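Local coordinates for TagI restriction endonuclease (Thermocrispum agreste, PDB 6GHS), which cleaves DNA that carries modified cytosines, probably recognising 5-methylcytosine or 5-hydroxymethylcytosine through its SRA domain and cutting with its HNH nuclease domain, at residues A[63-69]-A[147-153]; A[41-46]-A[92-97]; A[28-32]-A[47-51]. One frame throughout, in Å; residues are numbered along the deposited sequence.

Contact 1 of 3, residues A[63-69]-A[147-153]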
loop_
_atom_site.group_PDB
_atom_site.type_symbol
_atom_site.label_atom_id
_atom_site.label_comp_id
_atom_site.label_asym_id
_atom_site.label_seq_id
_atom_site.Cartn_x
_atom_site.Cartn_y
_atom_site.Cartn_z
ATOM N N ASP A 63 -14.282 11.508 9.283
ATOM C CA ASP A 63 -13.089 11.007 8.586
ATOM C C ASP A 63 -13.299 9.685 7.849
ATOM O O ASP A 63 -12.528 9.373 6.945
ATOM C CB ASP A 63 -11.914 10.851 9.565
ATOM C CG ASP A 63 -11.193 12.164 9.841
ATOM O OD1 ASP A 63 -11.421 13.169 9.120
ATOM O OD2 ASP A 63 -10.374 12.171 10.785
ATOM N N GLU A 64 -14.299 8.904 8.266
ATOM C CA GLU A 64 -14.740 7.690 7.554
ATOM C C GLU A 64 -16.150 7.918 6.992
ATOM O O GLU A 64 -16.970 8.590 7.624
ATOM C CB GLU A 64 -14.761 6.457 8.487
ATOM C CG GLU A 64 -13.483 5.617 8.558
ATOM C CD GLU A 64 -13.763 4.128 8.789
ATOM O OE1 GLU A 64 -13.411 3.588 9.864
ATOM O OE2 GLU A 64 -14.351 3.485 7.891
ATOM N N ILE A 65 -16.421 7.360 5.807
ATOM C CA ILE A 65 -17.761 7.373 5.201
ATOM C C ILE A 65 -18.086 6.035 4.563
ATOM O O ILE A 65 -17.310 5.529 3.751
ATOM C CB ILE A 65 -17.904 8.413 4.073
ATOM C CG1 ILE A 65 -17.311 9.758 4.477
ATOM C CG2 ILE A 65 -19.374 8.584 3.704
ATOM C CD1 ILE A 65 -17.439 10.813 3.404
ATOM N N ILE A 66 -19.249 5.496 4.919
ATOM C CA ILE A 66 -19.840 4.382 4.200
ATOM C C ILE A 66 -20.833 5.002 3.226
ATOM O O ILE A 66 -21.916 5.414 3.640
ATOM C CB ILE A 66 -20.554 3.379 5.140
ATOM C CG1 ILE A 66 -19.678 3.022 6.338
ATOM C CG2 ILE A 66 -20.929 2.113 4.390
ATOM C CD1 ILE A 66 -18.245 2.682 5.987
ATOM N N TYR A 67 -20.452 5.094 1.948
ATOM C CA TYR A 67 -21.307 5.661 0.896
ATOM C C TYR A 67 -22.017 4.556 0.139
ATOM O O TYR A 67 -21.398 3.572 -0.231
ATOM C CB TYR A 67 -20.480 6.492 -0.085
ATOM C CG TYR A 67 -21.304 7.301 -1.068
ATOM C CD1 TYR A 67 -22.137 8.331 -0.628
ATOM C CD2 TYR A 67 -21.246 7.053 -2.437
ATOM C CE1 TYR A 67 -22.896 9.082 -1.516
ATOM C CE2 TYR A 67 -22.002 7.802 -3.334
ATOM C CZ TYR A 67 -22.824 8.816 -2.869
ATOM O OH TYR A 67 -23.581 9.564 -3.740
ATOM N N THR A 68 -23.313 4.736 -0.097
ATOM C CA THR A 68 -24.124 3.780 -0.854
ATOM C C THR A 68 -24.313 4.271 -2.280
ATOM O O THR A 68 -24.516 5.456 -2.519
ATOM C CB THR A 68 -25.493 3.563 -0.195
ATOM O OG1 THR A 68 -25.316 3.402 1.218
ATOM C CG2 THR A 68 -26.181 2.313 -0.761
ATOM N N GLY A 69 -24.260 3.335 -3.219
ATOM C CA GLY A 69 -24.146 3.651 -4.629
ATOM C C GLY A 69 -25.441 4.006 -5.313
ATOM O O GLY A 69 -26.462 4.208 -4.682
ATOM N N CYS A 147 -24.734 -1.533 -3.594
ATOM C CA CYS A 147 -23.295 -1.414 -3.615
ATOM C C CYS A 147 -22.851 -0.402 -2.563
ATOM O O CYS A 147 -23.502 0.609 -2.394
ATOM C CB CYS A 147 -22.887 -0.928 -4.993
ATOM S SG CYS A 147 -21.137 -1.125 -5.283
ATOM N N GLN A 148 -21.748 -0.654 -1.870
ATOM C CA GLN A 148 -21.261 0.284 -0.851
ATOM C C GLN A 148 -19.753 0.475 -0.879
ATOM O O GLN A 148 -19.010 -0.405 -1.288
ATOM C CB GLN A 148 -21.693 -0.168 0.539
ATOM C CG GLN A 148 -23.043 0.374 0.957
ATOM C CD GLN A 148 -23.437 -0.044 2.361
ATOM O OE1 GLN A 148 -23.178 -1.173 2.792
ATOM N NE2 GLN A 148 -24.075 0.868 3.083
ATOM N N PHE A 149 -19.315 1.640 -0.430
ATOM C CA PHE A 149 -17.916 2.023 -0.487
ATOM C C PHE A 149 -17.481 2.529 0.881
ATOM O O PHE A 149 -18.284 3.081 1.627
ATOM C CB PHE A 149 -17.707 3.102 -1.561
ATOM C CG PHE A 149 -18.186 2.690 -2.924
ATOM C CD1 PHE A 149 -19.513 2.858 -3.286
ATOM C CD2 PHE A 149 -17.312 2.101 -3.841
ATOM C CE1 PHE A 149 -19.954 2.458 -4.536
ATOM C CE2 PHE A 149 -17.751 1.695 -5.091
ATOM C CZ PHE A 149 -19.069 1.879 -5.440
ATOM N N GLN A 150 -16.210 2.310 1.201
ATOM C CA GLN A 150 -15.588 2.899 2.371
ATOM C C GLN A 150 -14.625 4.010 1.936
ATOM O O GLN A 150 -13.690 3.758 1.165
ATOM C CB GLN A 150 -14.842 1.828 3.141
ATOM C CG GLN A 150 -14.437 2.261 4.541
ATOM C CD GLN A 150 -13.587 1.224 5.239
ATOM O OE1 GLN A 150 -12.855 0.468 4.597
ATOM N NE2 GLN A 150 -13.678 1.183 6.561
ATOM N N LEU A 151 -14.864 5.234 2.420
ATOM C CA LEU A 151 -14.010 6.392 2.101
ATOM C C LEU A 151 -13.331 6.938 3.357
ATOM O O LEU A 151 -13.961 7.049 4.400
ATOM C CB LEU A 151 -14.803 7.496 1.394
ATOM C CG LEU A 151 -15.264 7.136 -0.024
ATOM C CD1 LEU A 151 -16.580 6.384 0.001
ATOM C CD2 LEU A 151 -15.408 8.362 -0.905
ATOM N N VAL A 152 -12.042 7.258 3.234
ATOM C CA VAL A 152 -11.190 7.711 4.344
ATOM C C VAL A 152 -10.551 9.032 3.946
ATOM O O VAL A 152 -10.049 9.166 2.826
ATOM C CB VAL A 152 -10.045 6.712 4.634
ATOM C CG1 VAL A 152 -9.088 7.268 5.692
ATOM C CG2 VAL A 152 -10.601 5.368 5.075
ATOM N N LYS A 153 -10.528 9.992 4.864
ATOM C CA LYS A 153 -9.983 11.291 4.524
ATOM C C LYS A 153 -8.482 11.235 4.305
ATOM O O LYS A 153 -7.736 10.708 5.123
ATOM C CB LYS A 153 -10.297 12.346 5.570
ATOM C CG LYS A 153 -9.802 13.716 5.129
ATOM C CD LYS A 153 -10.621 14.820 5.738
ATOM C CE LYS A 153 -10.224 16.153 5.147
ATOM N NZ LYS A 153 -11.092 17.181 5.771
#
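E64 to T68 pair antiparallel with Q148 to V152, forming two adjoining strands of the curled sheet of the SRA domain. I65 with L151 and Y67 with F149 are the hydrogen-bonded pairs; L151 N lies 2.8 Å from I65 O. The alternating non-hydrogen-bonded pairs, E64-V152, I66-Q150 and T68-Q148, form a mostly polar face. Q150 sets CG anti to its backbone N (chi1 -166°) and then runs extended, bringing its amide across to E64, where NE2 donates a hydrogen bond to OE2 (2.7 Å). The nitrogen stands above the carboxylate plane, and the two flat groups are turned 62° against each other. A leucine in place of Q150 would probably leave E64 OE2 without this donor and its carboxylate freer to turn. E64 OE1 makes a long, weak ion pair with R235 of the second subunit. I66, beta-branched, reaches both glutamines: CD1 meets Q150 CG, and CG2 lies 3.6 Å from Q148 NE2. The other face is apolar, as suits a surface turned to the core. I65 CB packs on L151 CB, and L151 CD1 touches Y67 CB at 3.9 Å, while the rings of Y67 and F149 reach L94 of helix 89-100. On the polar face, Q148 gives OE1 to W134 and to K236 of the second subunit, and its NE2 makes a weak bond, 3.4 Å long, to T68 OG1, which is also bonded to D58.

Contact 2 of 3, residues A[41-46]-A[92-97]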
loop_
_atom_site.group_PDB
_atom_site.type_symbol
_atom_site.label_atom_id
_atom_site.label_comp_id
_atom_site.label_asym_id
_atom_site.label_seq_id
_atom_site.Cartn_x
_atom_site.Cartn_y
_atom_site.Cartn_z
ATOM N N THR A 41 -17.332 7.670 -14.063
ATOM C CA THR A 41 -17.423 6.832 -15.260
ATOM C C THR A 41 -16.520 5.607 -15.083
ATOM O O THR A 41 -15.436 5.701 -14.514
ATOM C CB THR A 41 -17.033 7.685 -16.495
ATOM O OG1 THR A 41 -18.169 8.465 -16.867
ATOM C CG2 THR A 41 -16.625 6.871 -17.715
ATOM N N ALA A 42 -16.976 4.459 -15.569
ATOM C CA ALA A 42 -16.228 3.203 -15.430
ATOM C C ALA A 42 -14.818 3.259 -16.009
ATOM O O ALA A 42 -13.904 2.652 -15.461
ATOM C CB ALA A 42 -16.997 2.065 -16.083
ATOM N N LYS A 43 -14.666 3.976 -17.121
ATOM C CA LYS A 43 -13.391 4.087 -17.842
ATOM C C LYS A 43 -12.394 4.940 -17.073
ATOM O O LYS A 43 -11.278 4.492 -16.822
ATOM C CB LYS A 43 -13.584 4.670 -19.260
ATOM C CG LYS A 43 -14.179 3.703 -20.289
ATOM C CD LYS A 43 -15.689 3.462 -20.121
ATOM C CE LYS A 43 -16.225 2.412 -21.101
ATOM N NZ LYS A 43 -17.594 1.919 -20.748
ATOM N N GLN A 44 -12.821 6.134 -16.651
ATOM C CA GLN A 44 -11.896 7.176 -16.154
ATOM C C GLN A 44 -11.768 7.301 -14.633
ATOM O O GLN A 44 -10.762 7.832 -14.161
ATOM C CB GLN A 44 -12.170 8.552 -16.802
ATOM C CG GLN A 44 -13.627 8.950 -17.057
ATOM C CD GLN A 44 -13.769 10.323 -17.721
ATOM O OE1 GLN A 44 -14.776 10.996 -17.554
ATOM N NE2 GLN A 44 -12.761 10.737 -18.470
ATOM N N GLY A 45 -12.744 6.791 -13.883
ATOM C CA GLY A 45 -12.759 6.865 -12.419
ATOM C C GLY A 45 -13.796 7.869 -11.959
ATOM O O GLY A 45 -14.404 8.544 -12.777
ATOM N N ALA A 46 -14.000 7.968 -10.651
ATOM C CA ALA A 46 -14.943 8.933 -10.066
ATOM C C ALA A 46 -14.175 10.046 -9.377
ATOM O O ALA A 46 -13.344 9.778 -8.512
ATOM C CB ALA A 46 -15.859 8.249 -9.063
ATOM N N ALA A 92 -19.177 1.912 -10.933
ATOM C CA ALA A 92 -17.961 1.377 -11.534
ATOM C C ALA A 92 -16.820 2.343 -11.345
ATOM O O ALA A 92 -15.742 1.942 -10.944
ATOM C CB ALA A 92 -18.161 1.081 -13.009
ATOM N N GLY A 93 -17.077 3.622 -11.602
ATOM C CA GLY A 93 -16.058 4.661 -11.488
ATOM C C GLY A 93 -15.474 4.727 -10.095
ATOM O O GLY A 93 -14.267 4.909 -9.926
ATOM N N LEU A 94 -16.332 4.558 -9.098
ATOM C CA LEU A 94 -15.878 4.551 -7.720
ATOM C C LEU A 94 -14.946 3.381 -7.386
ATOM O O LEU A 94 -14.048 3.537 -6.567
ATOM C CB LEU A 94 -17.062 4.554 -6.754
ATOM C CG LEU A 94 -17.526 5.912 -6.253
ATOM C CD1 LEU A 94 -18.800 5.711 -5.456
ATOM C CD2 LEU A 94 -16.460 6.577 -5.393
ATOM N N VAL A 95 -15.161 2.221 -7.991
ATOM C CA VAL A 95 -14.258 1.086 -7.774
ATOM C C VAL A 95 -12.941 1.350 -8.485
ATOM O O VAL A 95 -11.872 1.046 -7.965
ATOM C CB VAL A 95 -14.832 -0.248 -8.296
ATOM C CG1 VAL A 95 -13.821 -1.377 -8.099
ATOM C CG2 VAL A 95 -16.152 -0.581 -7.600
ATOM N N ARG A 96 -13.035 1.898 -9.687
ATOM C CA ARG A 96 -11.868 2.238 -10.470
ATOM C C ARG A 96 -11.049 3.314 -9.762
ATOM O O ARG A 96 -9.847 3.333 -9.893
ATOM C CB ARG A 96 -12.305 2.680 -11.870
ATOM C CG ARG A 96 -11.217 3.119 -12.827
ATOM C CD ARG A 96 -10.136 2.075 -13.022
ATOM N NE ARG A 96 -10.609 0.818 -13.600
ATOM C CZ ARG A 96 -9.876 -0.300 -13.669
ATOM N NH1 ARG A 96 -8.627 -0.337 -13.189
ATOM N NH2 ARG A 96 -10.390 -1.403 -14.215
ATOM N N SER A 97 -11.691 4.198 -9.004
ATOM C CA SER A 97 -10.953 5.159 -8.175
ATOM C C SER A 97 -10.179 4.461 -7.073
ATOM O O SER A 97 -9.024 4.790 -6.820
ATOM C CB SER A 97 -11.883 6.213 -7.562
ATOM O OG SER A 97 -12.113 7.267 -8.478
#
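A46 points its methyl group at helix 89-100, and the small residues A42 and G93 complete the close approach of a beta-hairpin turn to that helix. The hairpin joins strands 38-41 and 45-51; its ends are tied by a bond from G45 N to T41 O, and G45 has a positive phi (107°) that calls for glycine. A46 CB rests over the helix backbone, 3.7 Å from L94 N, and also touches the L94 side chain, its CB being 4.0 Å from L94 CG. A methyl group suits this place because it is small enough to let the strand lie against the helix backbone. G93 makes the same economy from the helix side: any side chain there would point straight at the hairpin, and its bare CA instead lies 3.3 Å from T41 O. At the turn, the methyl groups of A42 and A92 meet. R96 runs past the turn's backbone: its CG, anti to the backbone N (chi1 178°), meets A42 O at 3.8 Å, and bends at chi2 and chi3 then turn the guanidinium off to E100 and P223 O. S97 supplies the polar link, its OG donating to A46 O at 2.8 Å, with the donor tilted 21° from the carbonyl plane. The chemistry is thus that of glycine and alanine surfaces brought close, with a serine hydroxyl serving a buried strand carbonyl.

Contact 3 of 3, residues A[28-32]-A[47-51]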
loop_
_atom_site.group_PDB
_atom_site.type_symbol
_atom_site.label_atom_id
_atom_site.label_comp_id
_atom_site.label_asym_id
_atom_site.label_seq_id
_atom_site.Cartn_x
_atom_site.Cartn_y
_atom_site.Cartn_z
ATOM N N ALA A 28 -18.717 25.619 -10.633
ATOM C CA ALA A 28 -17.392 25.647 -10.033
ATOM C C ALA A 28 -16.423 24.584 -10.578
ATOM O O ALA A 28 -15.210 24.796 -10.565
ATOM C CB ALA A 28 -17.517 25.527 -8.520
ATOM N N GLY A 29 -16.961 23.462 -11.054
ATOM C CA GLY A 29 -16.161 22.343 -11.567
ATOM C C GLY A 29 -15.970 21.218 -10.560
ATOM O O GLY A 29 -15.138 20.343 -10.772
ATOM N N LEU A 30 -16.758 21.220 -9.486
ATOM C CA LEU A 30 -16.592 20.257 -8.394
ATOM C C LEU A 30 -17.205 18.896 -8.676
ATOM O O LEU A 30 -16.654 17.875 -8.269
ATOM C CB LEU A 30 -17.181 20.809 -7.094
ATOM C CG LEU A 30 -16.148 21.572 -6.283
ATOM C CD1 LEU A 30 -15.844 22.895 -6.952
ATOM C CD2 LEU A 30 -16.633 21.786 -4.864
ATOM N N HIS A 31 -18.359 18.906 -9.332
ATOM C CA HIS A 31 -19.100 17.705 -9.689
ATOM C C HIS A 31 -19.458 17.836 -11.155
ATOM O O HIS A 31 -19.283 18.895 -11.729
ATOM C CB HIS A 31 -20.365 17.647 -8.859
ATOM C CG HIS A 31 -20.817 16.263 -8.529
ATOM N ND1 HIS A 31 -21.761 15.590 -9.270
ATOM C CD2 HIS A 31 -20.493 15.444 -7.502
ATOM C CE1 HIS A 31 -21.984 14.406 -8.727
ATOM N NE2 HIS A 31 -21.228 14.294 -7.650
ATOM N N ALA A 32 -19.963 16.777 -11.765
ATOM C CA ALA A 32 -20.345 16.820 -13.172
ATOM C C ALA A 32 -21.828 17.070 -13.347
ATOM O O ALA A 32 -22.249 17.507 -14.418
ATOM C CB ALA A 32 -19.967 15.515 -13.846
ATOM N N ASP A 47 -14.465 11.288 -9.754
ATOM C CA ASP A 47 -13.774 12.456 -9.201
ATOM C C ASP A 47 -14.524 13.131 -8.057
ATOM O O ASP A 47 -13.908 13.869 -7.291
ATOM C CB ASP A 47 -13.444 13.477 -10.291
ATOM C CG ASP A 47 -14.672 13.986 -11.018
ATOM O OD1 ASP A 47 -15.601 13.184 -11.242
ATOM O OD2 ASP A 47 -14.686 15.174 -11.402
ATOM N N ALA A 48 -15.824 12.890 -7.916
ATOM C CA ALA A 48 -16.550 13.443 -6.780
ATOM C C ALA A 48 -17.779 12.661 -6.380
ATOM O O ALA A 48 -18.346 11.923 -7.175
ATOM C CB ALA A 48 -16.944 14.877 -7.070
ATOM N N ILE A 49 -18.177 12.839 -5.124
ATOM C CA ILE A 49 -19.476 12.403 -4.649
ATOM C C ILE A 49 -20.109 13.508 -3.837
ATOM O O ILE A 49 -19.409 14.295 -3.213
ATOM C CB ILE A 49 -19.411 11.108 -3.807
ATOM C CG1 ILE A 49 -18.536 11.260 -2.551
ATOM C CG2 ILE A 49 -18.891 9.959 -4.661
ATOM C CD1 ILE A 49 -18.835 10.224 -1.482
ATOM N N VAL A 50 -21.437 13.545 -3.861
ATOM C CA VAL A 50 -22.239 14.462 -3.066
ATOM C C VAL A 50 -23.015 13.632 -2.074
ATOM O O VAL A 50 -23.685 12.678 -2.468
ATOM C CB VAL A 50 -23.220 15.235 -3.950
ATOM C CG1 VAL A 50 -24.267 15.977 -3.117
ATOM C CG2 VAL A 50 -22.446 16.181 -4.857
ATOM N N LEU A 51 -22.939 14.021 -0.803
ATOM C CA LEU A 51 -23.471 13.243 0.300
ATOM C C LEU A 51 -24.551 14.039 1.021
ATOM O O LEU A 51 -24.255 14.913 1.833
ATOM C CB LEU A 51 -22.326 12.863 1.240
ATOM C CG LEU A 51 -22.638 12.027 2.493
ATOM C CD1 LEU A 51 -23.630 10.879 2.256
ATOM C CD2 LEU A 51 -21.331 11.509 3.074
#
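A histidine does apolar work here: the ring of H31 spends its CD2 corner on two methyl groups of strand 45-51. CD2 lies 3.4 Å from V50 CG2 and 3.6 Å from A48 CB, both approaching the ring obliquely, while I49 CA stands at its edge, in plane, 4.0 Å from NE2. V50 turns CG2 toward the imidazole because that branch is anti to its own carbonyl carbon, whereas CG1 takes the place anti to the backbone N (chi1 168°). The ring's polar character is used elsewhere, NE2 being bonded to G37 O, so a histidine can both pack its CD2 on small A48 and satisfy a backbone carbonyl. L30 adds its carbonyl, which looks onto A48 CB and is itself bonded by R105. R105 also forms a salt bridge with D47, which with A48 faces S39 in a classic beta bulge. Segment 28-32 leaves helix 22-28 at G29, whose positive phi makes it the C-prime residue of the Schellman motif ending that helix. H31 lies among V25 and R22 of the same helix, S39 of strand 38-41 and I107 of strand 104-109, alongside strand 45-51.

Overall arrangement
All three contacts are largely buried and belong to the SRA domain. Contact 2 lies nearest the chain's centre, about 8 Å between centres, against about 15 and 16 Å for contacts 1 and 3. Contact 1 is regular strand pairing, and its polar face, with partly exposed E64, Q150 and V152, reaches the second subunit. Contacts 2 and 3 share strand 45-51: contact 2 sets its start against helix 89-100 through glycine and alanine, whereas contact 3 packs a loop on it through an imidazole and methyl groups. The apolar face of contact 1 joins them, with F149 on L94 and V95, and Y67 and L151 on I49. I49 also meets L94, so all share one hydrophobic core.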